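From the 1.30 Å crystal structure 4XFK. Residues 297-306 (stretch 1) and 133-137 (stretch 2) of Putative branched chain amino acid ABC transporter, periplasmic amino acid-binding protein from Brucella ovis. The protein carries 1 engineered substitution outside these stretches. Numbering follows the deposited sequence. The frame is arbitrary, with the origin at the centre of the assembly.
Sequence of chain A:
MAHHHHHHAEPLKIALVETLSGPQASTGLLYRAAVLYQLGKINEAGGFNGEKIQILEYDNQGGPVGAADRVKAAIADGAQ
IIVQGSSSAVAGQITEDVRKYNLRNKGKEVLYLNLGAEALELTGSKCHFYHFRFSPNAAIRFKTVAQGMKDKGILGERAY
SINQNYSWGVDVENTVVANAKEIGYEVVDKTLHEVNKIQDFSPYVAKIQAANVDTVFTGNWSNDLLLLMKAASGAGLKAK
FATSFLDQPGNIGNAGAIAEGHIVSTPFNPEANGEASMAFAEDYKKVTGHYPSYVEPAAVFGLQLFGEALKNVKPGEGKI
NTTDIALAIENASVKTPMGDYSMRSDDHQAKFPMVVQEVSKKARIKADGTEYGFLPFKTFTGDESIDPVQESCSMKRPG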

ATOM      1  N   PRO A 297       6.051   4.158  -2.837  1.00  7.63           N
ATOM      2  CA  PRO A 297       6.956   4.174  -1.678  1.00  8.81           C
ATOM      3  C   PRO A 297       6.930   2.896  -0.817  1.00  8.17           C
ATOM      4  O   PRO A 297       8.013   2.405  -0.476  1.00  8.17           O
ATOM      5  CB  PRO A 297       6.487   5.411  -0.904  1.00 10.03           C
ATOM      6  CG  PRO A 297       5.984   6.328  -1.999  1.00  9.17           C
ATOM      7  CD  PRO A 297       5.231   5.385  -2.897  1.00  8.53           C
ATOM      8  N   ALA A 298       5.760   2.348  -0.492  1.00  7.92           N
ATOM      9  CA  ALA A 298       5.728   1.117   0.311  1.00  8.25           C
ATOM     10  C   ALA A 298       6.440  -0.025  -0.411  1.00  7.93           C
ATOM     11  O   ALA A 298       7.154  -0.821   0.209  1.00  7.75           O
ATOM     12  CB  ALA A 298       4.307   0.709   0.650  1.00  8.81           C
ATOM     13  N   ALA A 299       6.262  -0.104  -1.727  1.00  6.64           N
ATOM     14  CA  ALA A 299       6.893  -1.172  -2.491  1.00  6.38           C
ATOM     15  C   ALA A 299       8.409  -1.022  -2.472  1.00  6.10           C
ATOM     16  O   ALA A 299       9.136  -1.995  -2.231  1.00  6.93           O
ATOM     17  CB  ALA A 299       6.362  -1.211  -3.906  1.00  6.43           C
ATOM     18  N   VAL A 300       8.899   0.195  -2.680  1.00  6.00           N
ATOM     19  CA  VAL A 300      10.338   0.434  -2.641  1.00  6.66           C
ATOM     20  C   VAL A 300      10.912   0.199  -1.239  1.00  6.09           C
ATOM     21  O   VAL A 300      11.908  -0.516  -1.072  1.00  6.42           O
ATOM     22  CB  VAL A 300      10.697   1.862  -3.107  1.00  7.07           C
ATOM     23  CG1 VAL A 300      12.177   2.146  -2.851  1.00  7.66           C
ATOM     24  CG2 VAL A 300      10.321   2.065  -4.575  1.00  8.18           C
ATOM     25  N   PHE A 301      10.283   0.787  -0.228  1.00  6.60           N
ATOM     26  CA  PHE A 301      10.828   0.704   1.124  1.00  7.47           C
ATOM     27  C   PHE A 301      10.765  -0.742   1.637  1.00  7.05           C
ATOM     28  O   PHE A 301      11.677  -1.222   2.315  1.00  6.98           O
ATOM     29  CB  PHE A 301      10.105   1.656   2.088  1.00  8.18           C
ATOM     30  CG  PHE A 301      10.162   3.122   1.698  1.00  9.18           C
ATOM     31  CD1 PHE A 301      11.093   3.596   0.788  1.00 10.02           C
ATOM     32  CD2 PHE A 301       9.254   4.025   2.241  1.00 12.02           C
ATOM     33  CE1 PHE A 301      11.121   4.944   0.429  1.00 11.81           C
ATOM     34  CE2 PHE A 301       9.287   5.375   1.896  1.00 13.34           C
ATOM     35  CZ  PHE A 301      10.212   5.828   0.984  1.00 13.58           C
ATOM     36  N   GLY A 302       9.693  -1.442   1.290  1.00  7.14           N
ATOM     37  CA  GLY A 302       9.578  -2.837   1.650  1.00  7.24           C
ATOM     38  C   GLY A 302      10.682  -3.657   1.027  1.00  6.83           C
ATOM     39  O   GLY A 302      11.277  -4.515   1.684  1.00  7.04           O
ATOM     40  N   LEU A 303      10.966  -3.395  -0.244  1.00  6.43           N
ATOM     41  CA  LEU A 303      12.035  -4.126  -0.915  1.00  6.86           C
ATOM     42  C   LEU A 303      13.414  -3.704  -0.420  1.00  6.17           C
ATOM     43  O   LEU A 303      14.353  -4.487  -0.494  1.00  7.06           O
ATOM     44  CB  LEU A 303      11.913  -4.025  -2.432  1.00  7.03           C
ATOM     45  CG  LEU A 303      10.722  -4.776  -3.028  1.00  7.82           C
ATOM     46  CD1 LEU A 303      10.554  -4.443  -4.512  1.00  9.29           C
ATOM     47  CD2 LEU A 303      10.881  -6.277  -2.841  1.00  8.49           C
ATOM     48  N   GLN A 304      13.537  -2.492   0.125  1.00  6.43           N
ATOM     49  CA  GLN A 304      14.766  -2.111   0.821  1.00  7.11           C
ATOM     50  C   GLN A 304      14.954  -2.931   2.095  1.00  7.50           C
ATOM     51  O   GLN A 304      16.063  -3.380   2.385  1.00  8.37           O
ATOM     52  CB  GLN A 304      14.807  -0.610   1.123  1.00  7.56           C
ATOM     53  CG  GLN A 304      14.954   0.229  -0.129  1.00 11.09           C
ATOM     54  CD  GLN A 304      15.125   1.710   0.146  1.00 14.72           C
ATOM     55  OE1 GLN A 304      15.082   2.149   1.293  1.00 19.87           O
ATOM     56  NE2 GLN A 304      15.322   2.492  -0.915  1.00 16.64           N
ATOM     57  N   LEU A 305      13.882  -3.148   2.851  1.00  7.14           N
ATOM     58  CA  LEU A 305      13.987  -4.001   4.026  1.00  8.29           C
ATOM     59  C   LEU A 305      14.313  -5.433   3.616  1.00  8.33           C
ATOM     60  O   LEU A 305      15.152  -6.082   4.234  1.00  8.73           O
ATOM     61  CB  LEU A 305      12.703  -3.961   4.861  1.00  8.69           C
ATOM     62  CG  LEU A 305      12.798  -4.752   6.167  1.00  9.68           C
ATOM     63  CD1 LEU A 305      13.843  -4.149   7.093  1.00  9.20           C
ATOM     64  CD2 LEU A 305      11.455  -4.817   6.866  1.00 13.44           C
ATOM     65  N   PHE A 306      13.649  -5.922   2.572  1.00  7.48           N
ATOM     66  CA  PHE A 306      13.935  -7.238   2.020  1.00  7.94           C
ATOM     67  C   PHE A 306      15.402  -7.359   1.610  1.00  7.71           C
ATOM     68  O   PHE A 306      16.057  -8.354   1.917  1.00  8.78           O
ATOM     69  CB  PHE A 306      13.005  -7.504   0.832  1.00  8.93           C
ATOM     70  CG  PHE A 306      13.292  -8.786   0.108  1.00  9.52           C
ATOM     71  CD1 PHE A 306      13.109 -10.019   0.726  1.00 10.39           C
ATOM     72  CD2 PHE A 306      13.756  -8.761  -1.197  1.00 10.36           C
ATOM     73  CE1 PHE A 306      13.383 -11.195   0.051  1.00 12.31           C
ATOM     74  CE2 PHE A 306      14.017  -9.934  -1.873  1.00 12.89           C
ATOM     75  CZ  PHE A 306      13.832 -11.146  -1.248  1.00 12.96           C
TER
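Stretch 2, residues 133-137: RFSPN

Packing of the segment Arg133-Asn137 against one side of the helix Pro297-Phe306. Stretch 1 is helical throughout and is part of a longer helix that begins earlier and continues later in the chain; its backbone hydrogen bonds run from the N of residue i+4 to the O of residue i, from Phe301 N to Pro297 O (2.8 Å) through Phe306 N to Gly302 O (2.9 Å). Stretch 2 leaves an extended conformation at Arg133 (phi/psi -106/125), bends at Phe134 (-104/-4), and is drawn out again through Ser135, Pro136 and Asn137, all with psi near 180°. The two chains run in opposite senses: Ser135 lies nearest Ala298, with CA atoms 5.0 Å apart, and Phe134 lies nearest Gly302, one helical turn later, with CA atoms 4.9 Å apart. No hydrogen bond links the stretches, so the contact rests on van der Waals packing, and the surface buried is modest, 234 Å² over both sides.

Along the helix, Pro297 is out of reach. Ala298 makes the first contact: its CB points toward stretch 2 and lies 3.8 Å from Ser135 CB, 4.1 Å from Phe134 O and 4.3 Å from Pro136 CD. A single methyl group thus meets three consecutive residues where the loop passes over it. Ser135 does not spend its hydroxyl on the helix; Ser135 OG donates to Pro136 O (3.0 Å) within its own stretch. Ala299 points away, Val300 is out of reach, and the ring of Phe301 leads away from the loop, leaving a gap in the contact until the next turn.

There Gly302 lets the loop come close. Gly302 CA lies 3.5 Å from Phe134 CD1, approaching the ring obliquely. A CB built on Gly302 would point toward stretch 2 and fall 2.5 Å from Phe134 CB, a clash; the close approach of the two backbones here depends on the bare glycine. Leu303 and Gln304 make no contact. The CA-to-CB bond of Leu305 points toward stretch 2, and with chi1 t and chi2 p Leu305 CD2 comes to 4.0 Å from Phe134 CE1, at the edge of the ring and near its plane. Phe134, with chi1 m, therefore lies along the helix from Gly302 to Leu305, and it is the residue of stretch 2 most covered by the helix. Phe306 stays at the margin, its ring leading away.

Beyond the contact, Asn137 is out of reach of stretch 1 and caps the helix that follows it.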

ATOM      1  N   ARG A 133       3.760  -8.264   5.158  1.00  5.74           N
ATOM      2  CA  ARG A 133       3.176  -7.039   4.609  1.00  6.36           C
ATOM      3  C   ARG A 133       4.082  -5.840   4.868  1.00  5.82           C
ATOM      4  O   ARG A 133       4.455  -5.558   6.015  1.00  6.84           O
ATOM      5  CB  ARG A 133       1.771  -6.766   5.162  1.00  7.21           C
ATOM      6  CG  ARG A 133       1.293  -5.361   4.816  1.00  7.79           C
ATOM      7  CD  ARG A 133      -0.208  -5.221   4.685  1.00  6.94           C
ATOM      8  NE  ARG A 133      -0.930  -5.549   5.907  1.00  6.87           N
ATOM      9  CZ  ARG A 133      -2.217  -5.857   5.907  1.00  5.88           C
ATOM     10  NH1 ARG A 133      -2.838  -6.149   7.043  1.00  6.44           N
ATOM     11  NH2 ARG A 133      -2.871  -5.887   4.754  1.00  6.24           N
ATOM     12  N   PHE A 134       4.431  -5.143   3.791  1.00  7.02           N
ATOM     13  CA  PHE A 134       5.372  -4.021   3.854  1.00  6.86           C
ATOM     14  C   PHE A 134       4.710  -2.652   3.765  1.00  6.68           C
ATOM     15  O   PHE A 134       5.366  -1.612   3.911  1.00  8.16           O
ATOM     16  CB  PHE A 134       6.443  -4.182   2.770  1.00  7.98           C
ATOM     17  CG  PHE A 134       7.296  -5.399   2.970  1.00  7.18           C
ATOM     18  CD1 PHE A 134       8.439  -5.343   3.753  1.00  8.13           C
ATOM     19  CD2 PHE A 134       6.929  -6.610   2.409  1.00  7.95           C
ATOM     20  CE1 PHE A 134       9.231  -6.469   3.930  1.00  8.21           C
ATOM     21  CE2 PHE A 134       7.700  -7.744   2.599  1.00  8.18           C
ATOM     22  CZ  PHE A 134       8.855  -7.669   3.360  1.00  8.20           C
ATOM     23  N   SER A 135       3.400  -2.665   3.558  1.00  6.62           N
ATOM     24  CA  SER A 135       2.624  -1.456   3.340  1.00  6.58           C
ATOM     25  C   SER A 135       1.760  -1.137   4.559  1.00  5.40           C
ATOM     26  O   SER A 135       1.700  -1.918   5.516  1.00  6.06           O
ATOM     27  CB  SER A 135       1.713  -1.679   2.134  1.00  7.77           C
ATOM     28  OG  SER A 135       0.755  -2.677   2.438  1.00  7.79           O
ATOM     29  N   PRO A 136       1.067   0.014   4.533  1.00  6.31           N
ATOM     30  CA  PRO A 136       0.020   0.205   5.546  1.00  7.09           C
ATOM     31  C   PRO A 136      -1.104  -0.819   5.408  1.00  6.48           C
ATOM     32  O   PRO A 136      -1.141  -1.653   4.491  1.00  7.31           O
ATOM     33  CB  PRO A 136      -0.514   1.613   5.248  1.00  8.26           C
ATOM     34  CG  PRO A 136       0.631   2.297   4.541  1.00  7.15           C
ATOM     35  CD  PRO A 136       1.257   1.217   3.703  1.00  7.19           C
ATOM     36  N   ASN A 137      -2.017  -0.755   6.365  1.00  6.44           N
ATOM     37  CA  ASN A 137      -3.271  -1.487   6.300  1.00  7.20           C
ATOM     38  C   ASN A 137      -4.395  -0.509   6.647  1.00  6.03           C
ATOM     39  O   ASN A 137      -4.124   0.658   6.962  1.00  6.65           O
ATOM     40  CB  ASN A 137      -3.238  -2.717   7.219  1.00  7.33           C
ATOM     41  CG  ASN A 137      -3.016  -2.352   8.669  1.00  7.59           C
ATOM     42  OD1 ASN A 137      -3.687  -1.470   9.207  1.00  7.61           O
ATOM     43  ND2 ASN A 137      -2.055  -3.019   9.308  1.00  9.39           N
TER